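Local coordinates for YjbQ family protein (Sulfolobus tokodaii, PDB 1VE0) that is of unknown function but binds zinc and belongs to the UPF0047 (YjbQ) family, with three copies of the chain in its assembly, at residues R13-S18 and V69-E74; A91-S96 and I115-D120; V10-R13 and S18-I21. One frame throughout, in Å; residues are numbered along the deposited sequence.

Contact 1 of 3, residues R13-S18 and V69-E74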
# COMPACT_ATOMS: atom_id res chain seq x y z
N ARG A 13 18.98 -7.75 12.18
CA ARG A 13 20.39 -7.71 12.54
C ARG A 13 21.14 -6.42 12.37
O ARG A 13 22.34 -6.38 12.66
CB ARG A 13 21.10 -8.79 11.72
CG ARG A 13 20.31 -10.10 11.64
CD ARG A 13 20.65 -10.88 10.38
NE ARG A 13 20.09 -10.29 9.16
CZ ARG A 13 20.13 -10.87 7.97
NH1 ARG A 13 19.60 -10.28 6.90
NH2 ARG A 13 20.68 -12.07 7.84
N SER A 14 20.48 -5.38 11.91
CA SER A 14 21.16 -4.11 11.68
C SER A 14 20.15 -2.98 11.70
O SER A 14 18.95 -3.23 11.82
CB SER A 14 21.87 -4.19 10.32
OG SER A 14 22.86 -3.19 10.20
N ARG A 15 20.61 -1.74 11.58
CA ARG A 15 19.69 -0.61 11.56
C ARG A 15 18.80 -0.81 10.33
O ARG A 15 17.57 -0.73 10.42
CB ARG A 15 20.43 0.71 11.45
CG ARG A 15 19.52 1.90 11.59
CD ARG A 15 20.28 3.18 11.34
NE ARG A 15 19.66 4.32 12.01
CZ ARG A 15 20.05 5.58 11.86
NH1 ARG A 15 19.44 6.55 12.51
NH2 ARG A 15 21.06 5.86 11.03
N PHE A 16 19.44 -1.06 9.20
CA PHE A 16 18.75 -1.32 7.93
C PHE A 16 18.93 -2.80 7.65
O PHE A 16 20.05 -3.31 7.61
CB PHE A 16 19.37 -0.49 6.80
CG PHE A 16 18.99 0.96 6.85
CD1 PHE A 16 17.89 1.43 6.13
CD2 PHE A 16 19.70 1.85 7.65
CE1 PHE A 16 17.50 2.77 6.22
CE2 PHE A 16 19.32 3.19 7.74
CZ PHE A 16 18.22 3.64 7.02
N ASP A 17 17.82 -3.51 7.45
CA ASP A 17 17.90 -4.94 7.20
C ASP A 17 16.70 -5.37 6.37
O ASP A 17 15.68 -4.67 6.33
CB ASP A 17 17.90 -5.68 8.54
CG ASP A 17 18.47 -7.08 8.44
OD1 ASP A 17 19.00 -7.44 7.37
OD2 ASP A 17 18.38 -7.82 9.45
N SER A 18 16.84 -6.49 5.68
CA SER A 18 15.75 -7.01 4.86
C SER A 18 15.71 -8.51 5.08
O SER A 18 16.71 -9.21 4.96
CB SER A 18 15.97 -6.65 3.38
OG SER A 18 17.30 -6.91 2.97
N VAL A 69 14.88 8.90 1.63
CA VAL A 69 14.70 9.55 2.92
C VAL A 69 15.96 9.33 3.78
O VAL A 69 15.99 8.46 4.63
CB VAL A 69 13.47 8.98 3.66
CG1 VAL A 69 13.16 9.82 4.89
CG2 VAL A 69 12.28 8.94 2.71
N PRO A 70 17.01 10.13 3.54
CA PRO A 70 18.28 10.03 4.27
C PRO A 70 18.12 10.06 5.79
O PRO A 70 17.47 10.95 6.34
CB PRO A 70 19.06 11.25 3.77
CG PRO A 70 18.58 11.38 2.36
CD PRO A 70 17.08 11.20 2.53
N PRO A 71 18.70 9.07 6.49
CA PRO A 71 18.61 8.99 7.95
C PRO A 71 19.22 10.24 8.59
O PRO A 71 18.87 10.62 9.71
CB PRO A 71 19.44 7.75 8.28
CG PRO A 71 19.32 6.92 7.06
CD PRO A 71 19.44 7.92 5.94
N ASP A 72 20.14 10.87 7.87
CA ASP A 72 20.84 12.06 8.34
C ASP A 72 20.04 13.29 7.98
O ASP A 72 20.47 14.42 8.21
CB ASP A 72 22.21 12.12 7.67
CG ASP A 72 22.67 10.76 7.18
OD1 ASP A 72 23.57 10.16 7.83
OD2 ASP A 72 22.12 10.27 6.16
N GLY A 73 18.86 13.07 7.40
CA GLY A 73 18.02 14.18 7.00
C GLY A 73 17.43 14.95 8.17
O GLY A 73 17.59 14.56 9.33
N GLU A 74 16.73 16.03 7.85
CA GLU A 74 16.09 16.88 8.84
C GLU A 74 14.70 16.34 9.20
O GLU A 74 13.84 16.23 8.34
CB GLU A 74 15.97 18.30 8.29
CG GLU A 74 15.17 19.25 9.16
CD GLU A 74 15.05 20.64 8.54
OE1 GLU A 74 14.34 21.49 9.12
OE2 GLU A 74 15.67 20.88 7.48
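P71 CG sits at the edge of the F16 ring, near its plane and 3.5 Å from F16 CZ, while K66 makes a cation-pi contact with F16 and H85 meets it with the ring planes at about 40°. The R15 guanidinium comes obliquely to the same proline, NH2 standing 3.7 Å from P71 CB. It gets there because R15 places CG anti to its backbone N (chi1 -173°) and stays extended as far as NE, spanning the distance between the two loops. The fixed phi of P71 fits the second position of the type I beta turn P70-G73, which follows helix 55-68 and is closed by G73 N to P70 O at 2.7 Å, and its ring gives F16 and R15 a compact apolar surface. At the root of the other loop, R13 grips the D17 carboxylate side-on and in plane, NE to OD2 at 3.0 Å and NH1 to OD1 at 2.9 Å, each D17 oxygen offering its syn lone pair. D17 OD2 also accepts R13 N at 2.8 Å, on the anti side, tilted 31° out of the carboxylate plane. R15 also touches H85 and N82, beside the zinc ligand N83.

Contact 2 of 3, residues A91-S96 and I115-D120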
# COMPACT_ATOMS: atom_id res chain seq x y z
N ALA A 91 5.89 4.69 6.42
CA ALA A 91 4.52 5.15 6.21
C ALA A 91 4.20 5.14 4.72
O ALA A 91 3.11 4.75 4.31
CB ALA A 91 4.34 6.56 6.77
N ILE A 92 5.17 5.57 3.92
CA ILE A 92 4.98 5.60 2.48
C ILE A 92 4.82 4.18 1.89
O ILE A 92 3.89 3.92 1.12
CB ILE A 92 6.16 6.34 1.80
CG1 ILE A 92 6.14 7.80 2.25
CG2 ILE A 92 6.05 6.23 0.26
CD1 ILE A 92 7.37 8.62 1.85
N ILE A 93 5.71 3.27 2.27
CA ILE A 93 5.66 1.90 1.75
C ILE A 93 4.42 1.17 2.27
O ILE A 93 3.73 0.47 1.51
CB ILE A 93 6.94 1.11 2.15
CG1 ILE A 93 8.16 1.77 1.52
CG2 ILE A 93 6.83 -0.35 1.70
CD1 ILE A 93 9.50 1.18 1.99
N GLY A 94 4.13 1.35 3.55
CA GLY A 94 2.97 0.70 4.14
C GLY A 94 3.37 -0.38 5.13
O GLY A 94 4.44 -0.99 5.02
N ASN A 95 2.51 -0.63 6.11
CA ASN A 95 2.80 -1.63 7.13
C ASN A 95 2.15 -2.97 6.85
O ASN A 95 2.17 -3.86 7.70
CB ASN A 95 2.34 -1.13 8.49
CG ASN A 95 0.84 -1.02 8.57
OD1 ASN A 95 0.21 -0.38 7.74
ND2 ASN A 95 0.26 -1.66 9.59
N SER A 96 1.57 -3.12 5.66
CA SER A 96 0.94 -4.38 5.31
C SER A 96 0.93 -4.61 3.80
O SER A 96 1.12 -3.68 3.02
CB SER A 96 -0.51 -4.44 5.81
OG SER A 96 -1.33 -3.52 5.11
N ILE A 115 8.67 -9.85 2.03
CA ILE A 115 9.86 -9.30 2.65
C ILE A 115 9.62 -8.26 3.74
O ILE A 115 8.80 -7.35 3.55
CB ILE A 115 10.75 -8.66 1.56
CG1 ILE A 115 11.17 -9.73 0.55
CG2 ILE A 115 11.96 -7.98 2.20
CD1 ILE A 115 11.64 -9.18 -0.77
N LEU A 116 10.32 -8.39 4.86
CA LEU A 116 10.20 -7.37 5.92
C LEU A 116 11.39 -6.42 5.74
O LEU A 116 12.52 -6.86 5.65
CB LEU A 116 10.26 -8.00 7.32
CG LEU A 116 10.52 -7.04 8.49
CD1 LEU A 116 9.37 -6.05 8.63
CD2 LEU A 116 10.67 -7.83 9.77
N LEU A 117 11.11 -5.11 5.68
CA LEU A 117 12.17 -4.11 5.53
C LEU A 117 12.27 -3.38 6.85
O LEU A 117 11.28 -2.85 7.37
CB LEU A 117 11.84 -3.12 4.39
CG LEU A 117 11.83 -3.67 2.94
CD1 LEU A 117 11.56 -2.50 1.97
CD2 LEU A 117 13.19 -4.31 2.59
N GLU A 118 13.48 -3.36 7.40
CA GLU A 118 13.78 -2.75 8.70
C GLU A 118 14.57 -1.47 8.47
O GLU A 118 15.54 -1.46 7.71
CB GLU A 118 14.59 -3.75 9.53
CG GLU A 118 15.21 -3.24 10.82
CD GLU A 118 14.19 -2.87 11.86
OE1 GLU A 118 13.63 -1.75 11.75
OE2 GLU A 118 13.95 -3.69 12.78
N PHE A 119 14.17 -0.39 9.14
CA PHE A 119 14.85 0.89 9.00
C PHE A 119 15.28 1.44 10.36
O PHE A 119 15.87 2.51 10.42
CB PHE A 119 13.94 1.91 8.31
CG PHE A 119 13.33 1.41 7.03
CD1 PHE A 119 11.98 1.06 6.98
CD2 PHE A 119 14.11 1.24 5.90
CE1 PHE A 119 11.42 0.55 5.81
CE2 PHE A 119 13.56 0.73 4.72
CZ PHE A 119 12.22 0.38 4.68
N ASP A 120 14.97 0.72 11.43
CA ASP A 120 15.32 1.16 12.78
C ASP A 120 15.74 -0.02 13.67
O ASP A 120 15.34 -0.10 14.83
CB ASP A 120 14.12 1.88 13.43
CG ASP A 120 14.51 2.63 14.71
OD1 ASP A 120 13.63 2.82 15.58
OD2 ASP A 120 15.68 3.03 14.83
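Beside the packing of I93 on L117 and F119, the buried carboxylate of E118 is held at both oxygens: OE2 pairs with R125 in a salt bridge, while OE1 accepts D120 N at 2.8 Å, from above the carboxylate plane. This grip probably helps to fix the end of strand 113-118, where F119 lies against the backbone of L117, two residues earlier; L117 C stands 4.1 Å above the F119 ring plane, offset toward the rim. Helix 84-93 reaches the ring through I93. With CG1 anti to the carbonyl carbon (chi1 -63°) and CD1 carried out straight, the isoleucine brings its end methyl against two partners, CD1 being 3.9 Å from F119 CZ and 4.2 Å from L117 CD1. The unbranched end of isoleucine lets the helix reach the sheet. G94 then ends the helix with a positive phi of 111°, at which a CB would jam against the preceding carbonyl oxygen. Near the zinc site, D120 OD1 bonds ND2 of the metal ligand N83. I92 of the third subunit packs against I93. Since all three touching residues are apolar and buried, cohesion here rests on shape and exclusion of water, while polar bonds are made around it by E118, D120 and F119 O, which H85 meets.

Contact 3 of 3, residues V10-R13 and S18-I21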
# COMPACT_ATOMS: atom_id res chain seq x y z
N VAL A 10 10.74 -12.01 14.13
CA VAL A 10 11.97 -12.15 13.39
C VAL A 10 12.91 -11.14 14.00
O VAL A 10 12.51 -10.03 14.36
CB VAL A 10 11.81 -11.86 11.88
CG1 VAL A 10 10.87 -12.89 11.26
CG2 VAL A 10 11.28 -10.46 11.67
N LYS A 11 14.17 -11.51 14.12
CA LYS A 11 15.16 -10.63 14.71
C LYS A 11 15.93 -9.91 13.61
O LYS A 11 16.60 -10.56 12.81
CB LYS A 11 16.11 -11.45 15.58
CG LYS A 11 16.52 -10.77 16.87
CD LYS A 11 17.24 -9.47 16.62
CE LYS A 11 17.48 -8.74 17.93
NZ LYS A 11 16.18 -8.43 18.61
N THR A 12 15.85 -8.58 13.57
CA THR A 12 16.60 -7.86 12.55
C THR A 12 18.01 -7.65 13.09
O THR A 12 18.23 -7.42 14.28
CB THR A 12 15.91 -6.54 12.13
OG1 THR A 12 15.90 -5.61 13.22
CG2 THR A 12 14.47 -6.84 11.71
N ARG A 13 18.98 -7.75 12.18
CA ARG A 13 20.39 -7.71 12.54
C ARG A 13 21.14 -6.42 12.37
O ARG A 13 22.34 -6.38 12.66
CB ARG A 13 21.10 -8.79 11.72
CG ARG A 13 20.31 -10.10 11.64
CD ARG A 13 20.65 -10.88 10.38
NE ARG A 13 20.09 -10.29 9.16
CZ ARG A 13 20.13 -10.87 7.97
NH1 ARG A 13 19.60 -10.28 6.90
NH2 ARG A 13 20.68 -12.07 7.84
N SER A 18 16.84 -6.49 5.68
CA SER A 18 15.75 -7.01 4.86
C SER A 18 15.71 -8.51 5.08
O SER A 18 16.71 -9.21 4.96
CB SER A 18 15.97 -6.65 3.38
OG SER A 18 17.30 -6.91 2.97
N ILE A 19 14.53 -9.01 5.42
CA ILE A 19 14.38 -10.43 5.71
C ILE A 19 13.24 -11.07 4.94
O ILE A 19 12.13 -10.57 4.97
CB ILE A 19 14.12 -10.63 7.21
CG1 ILE A 19 15.33 -10.13 8.02
CG2 ILE A 19 13.82 -12.11 7.50
CD1 ILE A 19 15.13 -10.21 9.53
N ASP A 20 13.54 -12.18 4.28
CA ASP A 20 12.54 -12.94 3.52
C ASP A 20 11.74 -13.72 4.56
O ASP A 20 12.27 -14.63 5.20
CB ASP A 20 13.24 -13.90 2.55
CG ASP A 20 12.26 -14.61 1.63
OD1 ASP A 20 11.09 -14.78 2.00
OD2 ASP A 20 12.69 -15.01 0.52
N ILE A 21 10.46 -13.38 4.74
CA ILE A 21 9.64 -14.06 5.73
C ILE A 21 8.58 -14.96 5.13
O ILE A 21 7.66 -15.39 5.81
CB ILE A 21 8.94 -13.03 6.67
CG1 ILE A 21 8.12 -12.02 5.85
CG2 ILE A 21 9.99 -12.29 7.49
CD1 ILE A 21 7.26 -11.08 6.70
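I19 turns CG1 anti to its carbonyl carbon (chi1 -62°) and continues straight (chi2 176°), which drives CD1 into the facing segment, 3.6 Å from K11 O and 4.1 Å from T12 CG2. The T12 methyl crosses the isoleucine at about a right angle. T12 thereby divides its branches by chemistry: CG2 faces I19, whereas OG1, between backbone N and carbonyl carbon (chi1 66°), bonds E118 OE2 and the backbone N of R123. A beta-branched residue with one apolar and one polar arm serves both sides at once. Further along, V10 CG1 and I21 CG2 meet methyl to methyl at 3.9 Å, again with the side chains nearly perpendicular. V10 CB also lies 4.4 Å from I19 CD1, so valine and the two isoleucines form a continuous apolar seam of short, branched side chains. R13 closes the end of this seam. Its chain bends at chi3 and brings NH1 within 3.6 Å of S18 O, a loose approach beside the firmer pairing with D17. The segments run nearly antiparallel, yet their closest CA atoms, those of T12 and I19, are 7.6 Å apart, too far for a ladder. As in a beta arch, the chain passes from an outer strand of one sheet to an outer strand of another and the two meet through side chains. V10 and T12 pair by backbone bonds with R125 of strand 124-133 and R123 just before it, and I19 pairs with L116 of strand 113-118; I21 packs on I114 and V127 as it leads into helix 22-28.

From the N terminus, contact 3 closes first, folding strand 2-11 back over strand 17-20 across the short connection 12-16. Contact 1 overlaps contact 3 at R13 and S18, neither nesting in the other, and closes a much longer loop of fifty residues that takes in helix 22-28, strands 35-41 and 46-51 and helix 55-68. Contact 2 follows both in series and brings the end of helix 84-93 onto strand 113-118. That strand joins the three: D17 O accepts E118 N at 2.8 Å, and I19 O accepts L116 N at 2.8 Å, while F16 packs on F119. Together they connect the five-stranded sheet, the three-stranded sheet and helix 84-93.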